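Local coordinates for protein minor fimbrium subunit Mfa5 (Porphyromonas gingivalis ATCC 33277, PDB 6TO1) that serves as an accessory subunit of the minor fimbriae, cell-surface filaments that mediate biofilm formation and adhesion to host cells and other oral bacteria, at residues Arg330-His333 with Pro334-Tyr338; Gly212-Met215 with Ala216-Met220. All coordinates share one frame; numbering follows the deposited sequence. Where two conformers were deposited one is given.

Contact 1 of 2, residues Arg330-His333 with Pro334-Tyr338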
loop_
_atom_site.group_PDB
_atom_site.type_symbol
_atom_site.label_atom_id
_atom_site.label_comp_id
_atom_site.label_asym_id
_atom_site.label_seq_id
_atom_site.Cartn_x
_atom_site.Cartn_y
_atom_site.Cartn_z
ATOM N N ARG A 330 -56.736 -12.740 -15.886
ATOM C CA ARG A 330 -57.611 -11.984 -15.005
ATOM C C ARG A 330 -57.760 -10.533 -15.425
ATOM O O ARG A 330 -58.584 -9.826 -14.843
ATOM C CB ARG A 330 -57.104 -12.037 -13.562
ATOM C CG ARG A 330 -57.205 -13.426 -12.988
ATOM C CD ARG A 330 -56.600 -13.497 -11.633
ATOM N NE ARG A 330 -55.143 -13.544 -11.736
ATOM C CZ ARG A 330 -54.338 -13.676 -10.694
ATOM N NH1 ARG A 330 -54.840 -13.763 -9.474
ATOM N NH2 ARG A 330 -53.037 -13.728 -10.885
ATOM N N PHE A 331 -57.001 -10.077 -16.417
ATOM C CA PHE A 331 -57.090 -8.707 -16.869
ATOM C C PHE A 331 -57.630 -8.672 -18.287
ATOM O O PHE A 331 -57.427 -9.610 -19.060
ATOM C CB PHE A 331 -55.739 -7.982 -16.817
ATOM C CG PHE A 331 -55.208 -7.834 -15.423
ATOM C CD1 PHE A 331 -56.047 -7.474 -14.374
ATOM C CD2 PHE A 331 -53.875 -8.051 -15.152
ATOM C CE1 PHE A 331 -55.559 -7.355 -13.077
ATOM C CE2 PHE A 331 -53.379 -7.935 -13.843
ATOM C CZ PHE A 331 -54.204 -7.587 -12.824
ATOM N N PRO A 332 -58.304 -7.626 -18.655
ATOM C CA PRO A 332 -59.004 -7.641 -19.945
ATOM C C PRO A 332 -58.199 -7.090 -21.106
ATOM O O PRO A 332 -57.009 -6.784 -20.980
ATOM C CB PRO A 332 -60.222 -6.753 -19.666
ATOM C CG PRO A 332 -59.643 -5.677 -18.775
ATOM C CD PRO A 332 -58.600 -6.404 -17.883
ATOM N N HIS A 333 -58.863 -6.970 -22.255
ATOM C CA HIS A 333 -58.400 -6.169 -23.395
ATOM C C HIS A 333 -57.767 -4.880 -22.890
ATOM O O HIS A 333 -58.339 -4.215 -22.021
ATOM C CB HIS A 333 -59.604 -5.928 -24.312
ATOM C CG HIS A 333 -59.271 -5.227 -25.585
ATOM N ND1 HIS A 333 -58.924 -3.895 -25.631
ATOM C CD2 HIS A 333 -59.218 -5.679 -26.858
ATOM C CE1 HIS A 333 -58.677 -3.552 -26.882
ATOM N NE2 HIS A 333 -58.847 -4.617 -27.646
ATOM N N PRO A 334 -56.585 -4.472 -23.398
ATOM C CA PRO A 334 -55.881 -5.006 -24.566
ATOM C C PRO A 334 -54.910 -6.135 -24.317
ATOM O O PRO A 334 -54.127 -6.447 -25.220
ATOM C CB PRO A 334 -55.106 -3.774 -25.085
ATOM C CG PRO A 334 -54.766 -3.037 -23.813
ATOM C CD PRO A 334 -55.994 -3.203 -22.927
ATOM N N TYR A 335 -54.988 -6.715 -23.116
ATOM C CA TYR A 335 -54.337 -7.949 -22.700
ATOM C C TYR A 335 -52.979 -7.644 -22.073
ATOM O O TYR A 335 -52.269 -6.695 -22.463
ATOM C CB TYR A 335 -54.227 -8.963 -23.830
ATOM C CG TYR A 335 -55.550 -9.216 -24.488
ATOM C CD1 TYR A 335 -56.686 -9.492 -23.729
ATOM C CD2 TYR A 335 -55.681 -9.145 -25.863
ATOM C CE1 TYR A 335 -57.922 -9.691 -24.341
ATOM C CE2 TYR A 335 -56.920 -9.333 -26.478
ATOM C CZ TYR A 335 -58.025 -9.601 -25.710
ATOM O OH TYR A 335 -59.249 -9.804 -26.347
ATOM N N TYR A 336 -52.701 -8.413 -21.011
ATOM C CA TYR A 336 -51.608 -8.191 -20.072
ATOM C C TYR A 336 -50.792 -9.471 -19.957
ATOM O O TYR A 336 -51.361 -10.563 -19.861
ATOM C CB TYR A 336 -52.139 -7.797 -18.683
ATOM C CG TYR A 336 -52.864 -6.498 -18.719
ATOM C CD1 TYR A 336 -52.280 -5.355 -18.211
ATOM C CD2 TYR A 336 -54.121 -6.390 -19.319
ATOM C CE1 TYR A 336 -52.926 -4.133 -18.270
ATOM C CE2 TYR A 336 -54.763 -5.172 -19.390
ATOM C CZ TYR A 336 -54.174 -4.061 -18.865
ATOM O OH TYR A 336 -54.819 -2.852 -18.923
ATOM N N TYR A 337 -49.460 -9.332 -19.939
ATOM C CA TYR A 337 -48.565 -10.482 -19.998
ATOM C C TYR A 337 -47.403 -10.259 -19.052
ATOM O O TYR A 337 -46.778 -9.193 -19.096
ATOM C CB TYR A 337 -47.999 -10.702 -21.411
ATOM C CG TYR A 337 -49.077 -10.865 -22.437
ATOM C CD1 TYR A 337 -49.525 -12.127 -22.797
ATOM C CD2 TYR A 337 -49.690 -9.761 -22.984
ATOM C CE1 TYR A 337 -50.545 -12.287 -23.701
ATOM C CE2 TYR A 337 -50.716 -9.909 -23.888
ATOM C CZ TYR A 337 -51.133 -11.172 -24.237
ATOM O OH TYR A 337 -52.174 -11.285 -25.150
ATOM N N TYR A 338 -47.113 -11.252 -18.206
ATOM C CA TYR A 338 -45.853 -11.236 -17.473
ATOM C C TYR A 338 -44.710 -11.386 -18.475
ATOM O O TYR A 338 -44.827 -12.089 -19.485
ATOM C CB TYR A 338 -45.826 -12.341 -16.414
ATOM C CG TYR A 338 -46.936 -12.185 -15.374
ATOM C CD1 TYR A 338 -46.793 -11.331 -14.284
ATOM C CD2 TYR A 338 -48.137 -12.883 -15.508
ATOM C CE1 TYR A 338 -47.819 -11.169 -13.363
ATOM C CE2 TYR A 338 -49.148 -12.760 -14.572
ATOM C CZ TYR A 338 -49.000 -11.882 -13.529
ATOM O OH TYR A 338 -50.011 -11.741 -12.604
HETATM O O HOH W 1 -54.842 -10.125 -20.094
HETATM O O HOH W 2 -57.358 -2.921 -19.863
#
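Pro332 and Tyr335 close a type VIa beta turn in the loop of the hairpin formed by strands 326-327 and 336-338. The evidence is a cis peptide between His333 and Pro334, backbone angles of -90°/13° at Pro334, and a hydrogen bond from Tyr335 N to Pro332 O, 2.9 Å. This bond is bent at the hydrogen, and its donor is tilted from the carbonyl plane.

The cis link gathers three rings. The first torsion of His333 swings CG away from its own N and beside the carbonyl carbon, which lays the imidazole across Pro334; Pro334 CA sits over one imidazole face, 3.7 Å from the ring centroid, a CH-pi contact. His333 CA makes a second CH-pi contact, above one face of the Tyr335 ring and offset toward its rim, while the imidazole edge is turned toward the phenol face in a T-shaped pair.

On the strand side, Phe331 directs its edge at the face of Tyr336, with centroids 5.4 Å apart and planes at 66°. Phe331 CB lies 3.4 Å from Tyr336 CD2. Pro332 O meets the edge of the Tyr336 ring in its plane, 3.2 Å from CE2. Glu328 OE1 gathers the polar ends of Arg330 and Tyr338, by a salt bridge and a hydrogen bond respectively.

Two waters tie the loop to Tyr336. One donates to Phe331 O and accepts from Tyr336 N; the other donates to His333 O at 2.7 Å and is hydrogen-bonded to Tyr336 OH, also at 2.7 Å.

Contact 2 of 2, residues Gly212-Met215 with Ala216-Met220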
loop_
_atom_site.group_PDB
_atom_site.type_symbol
_atom_site.label_atom_id
_atom_site.label_comp_id
_atom_site.label_asym_id
_atom_site.label_seq_id
_atom_site.Cartn_x
_atom_site.Cartn_y
_atom_site.Cartn_z
ATOM N N GLY A 212 -32.473 -17.315 -10.558
ATOM C CA GLY A 212 -31.032 -17.384 -10.449
ATOM C C GLY A 212 -30.452 -16.146 -9.792
ATOM O O GLY A 212 -29.602 -16.240 -8.905
ATOM N N LEU A 213 -30.932 -14.969 -10.189
ATOM C CA LEU A 213 -30.429 -13.740 -9.595
ATOM C C LEU A 213 -30.844 -13.599 -8.134
ATOM O O LEU A 213 -30.069 -13.095 -7.313
ATOM C CB LEU A 213 -30.911 -12.543 -10.408
ATOM C CG LEU A 213 -30.324 -12.420 -11.794
ATOM C CD1 LEU A 213 -31.028 -11.365 -12.616
ATOM C CD2 LEU A 213 -28.805 -12.105 -11.727
ATOM N N LYS A 214 -32.067 -14.022 -7.787
ATOM C CA LYS A 214 -32.503 -13.973 -6.398
ATOM C C LYS A 214 -31.635 -14.861 -5.515
ATOM O O LYS A 214 -31.230 -14.453 -4.424
ATOM C CB LYS A 214 -33.973 -14.378 -6.294
ATOM C CG LYS A 214 -34.467 -14.576 -4.862
ATOM C CD LYS A 214 -34.417 -13.301 -4.038
ATOM C CE LYS A 214 -34.893 -13.556 -2.593
ATOM N NZ LYS A 214 -34.978 -12.296 -1.786
ATOM N N MET A 215 -31.317 -16.073 -5.973
ATOM C CA MET A 215 -30.423 -16.916 -5.183
ATOM C C MET A 215 -29.043 -16.279 -5.024
ATOM O O MET A 215 -28.434 -16.349 -3.943
ATOM C CB MET A 215 -30.314 -18.297 -5.819
ATOM C CG MET A 215 -29.470 -19.222 -4.965
ATOM S SD MET A 215 -29.460 -20.881 -5.599
ATOM C CE MET A 215 -30.990 -21.473 -4.852
ATOM N N ALA A 216 -28.528 -15.666 -6.087
ATOM C CA ALA A 216 -27.280 -14.922 -5.996
ATOM C C ALA A 216 -27.363 -13.801 -4.961
ATOM O O ALA A 216 -26.409 -13.576 -4.206
ATOM C CB ALA A 216 -26.925 -14.360 -7.375
ATOM N N ARG A 217 -28.498 -13.088 -4.903
ATOM C CA ARG A 217 -28.647 -12.044 -3.895
ATOM C C ARG A 217 -28.684 -12.647 -2.491
ATOM O O ARG A 217 -28.111 -12.081 -1.554
ATOM C CB ARG A 217 -29.906 -11.212 -4.145
ATOM C CG ARG A 217 -29.888 -10.442 -5.420
ATOM C CD ARG A 217 -30.871 -9.279 -5.376
ATOM N NE ARG A 217 -32.256 -9.669 -5.154
ATOM C CZ ARG A 217 -32.990 -9.291 -4.111
ATOM N NH1 ARG A 217 -34.259 -9.655 -4.038
ATOM N NH2 ARG A 217 -32.467 -8.556 -3.135
ATOM N N ASN A 218 -29.330 -13.802 -2.334
ATOM C CA ASN A 218 -29.361 -14.457 -1.040
ATOM C C ASN A 218 -27.952 -14.840 -0.608
ATOM O O ASN A 218 -27.572 -14.652 0.555
ATOM C CB ASN A 218 -30.233 -15.713 -1.080
ATOM C CG ASN A 218 -31.735 -15.411 -1.059
ATOM O OD1 ASN A 218 -32.180 -14.275 -0.900
ATOM N ND2 ASN A 218 -32.515 -16.463 -1.208
ATOM N N ILE A 219 -27.174 -15.391 -1.535
ATOM C CA ILE A 219 -25.809 -15.787 -1.223
ATOM C C ILE A 219 -24.957 -14.569 -0.911
ATOM O O ILE A 219 -24.186 -14.571 0.049
ATOM C CB ILE A 219 -25.215 -16.597 -2.386
ATOM C CG1 ILE A 219 -25.895 -17.960 -2.455
ATOM C CG2 ILE A 219 -23.711 -16.782 -2.202
ATOM C CD1 ILE A 219 -25.637 -18.731 -3.720
ATOM N N MET A 220 -25.074 -13.519 -1.719
ATOM C CA MET A 220 -24.243 -12.337 -1.533
ATOM C C MET A 220 -24.564 -11.597 -0.245
ATOM O O MET A 220 -23.697 -10.877 0.274
ATOM C CB MET A 220 -24.408 -11.399 -2.725
ATOM C CG MET A 220 -23.356 -10.301 -2.742
ATOM S SD MET A 220 -21.728 -10.966 -3.202
ATOM C CE MET A 220 -21.829 -11.075 -4.978
HETATM O O HOH W 3 -32.276 -11.586 -1.454
#
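Lys214 and Met215, with Ala216 beside them, carry most of this contact within helix 209-220 of the von Willebrand factor A domain. The backbone follows the alpha-helical i to i+4 pattern: Ala216, Arg217, Asn218 and Ile219 donate their N-H groups to the carbonyls of Gly212, Leu213, Lys214 and Met215, with Asn218 N 2.9 Å from Lys214 O.

Lys214 leaves the helix with CG opposite its backbone N (chi1 171°), then bends at the second torsion (63°) and runs on extended, which carries its end over the following turn. There CE touches Asn218 OD1 at 3.3 Å. The polar link is a bridging water, which accepts from Lys214 NZ at 2.8 Å and donates to Asn218 OD1 at 2.7 Å. The ammonium also makes a cation-pi contact with Tyr309. The neighbouring guanidinium of Arg217 has two deposited conformers, so its spacing from NZ is doubtful; in the conformer described here, Arg217 NE pairs with Glu347 and Arg217 NH1 with Glu304, and these carboxylates probably balance the local positive charge.

Met215 takes the other flank. Its first two torsions are extended, and the side chain passes that of Ile219 at a slant, with Met215 CG 4.1 Å from Ile219 CD1. Ile219 CG1 in turn lies 3.4 Å from Met215 O, the carbonyl that receives the Ile219 N-H. Ala216 CB rests 3.4 Å from Leu213 O.

These flanks fit the helix into an alpha/beta sandwich. Ala216 packs on Val129 and Val131 of strand 126-133, Met215 and Ile219 lie against edge strand 181-186, and Leu213, Lys214 and Arg217 face helix 340-353.

Overall arrangement
Along the chain, contact 2 comes first, shortly after Thr207, which binds the magnesium ion together with Ser135 and Ser137. It closes no loop, because it runs along successive turns of helix 209-220. Strand 227-234 of the six-stranded sheet follows, and the chain then makes a long excursion before rejoining that sheet at strand 357-362. Contact 1 closes a hairpin loop within the excursion, whose small sheet includes strands 326-327 and 336-338. The two contacts are in series, neither nested nor crossed, and do not touch: their centres are 30 Å apart and their nearest atoms about 15 Å. Helix 340-353 connects them, starting just beyond contact 1 and packing against the helix of contact 2.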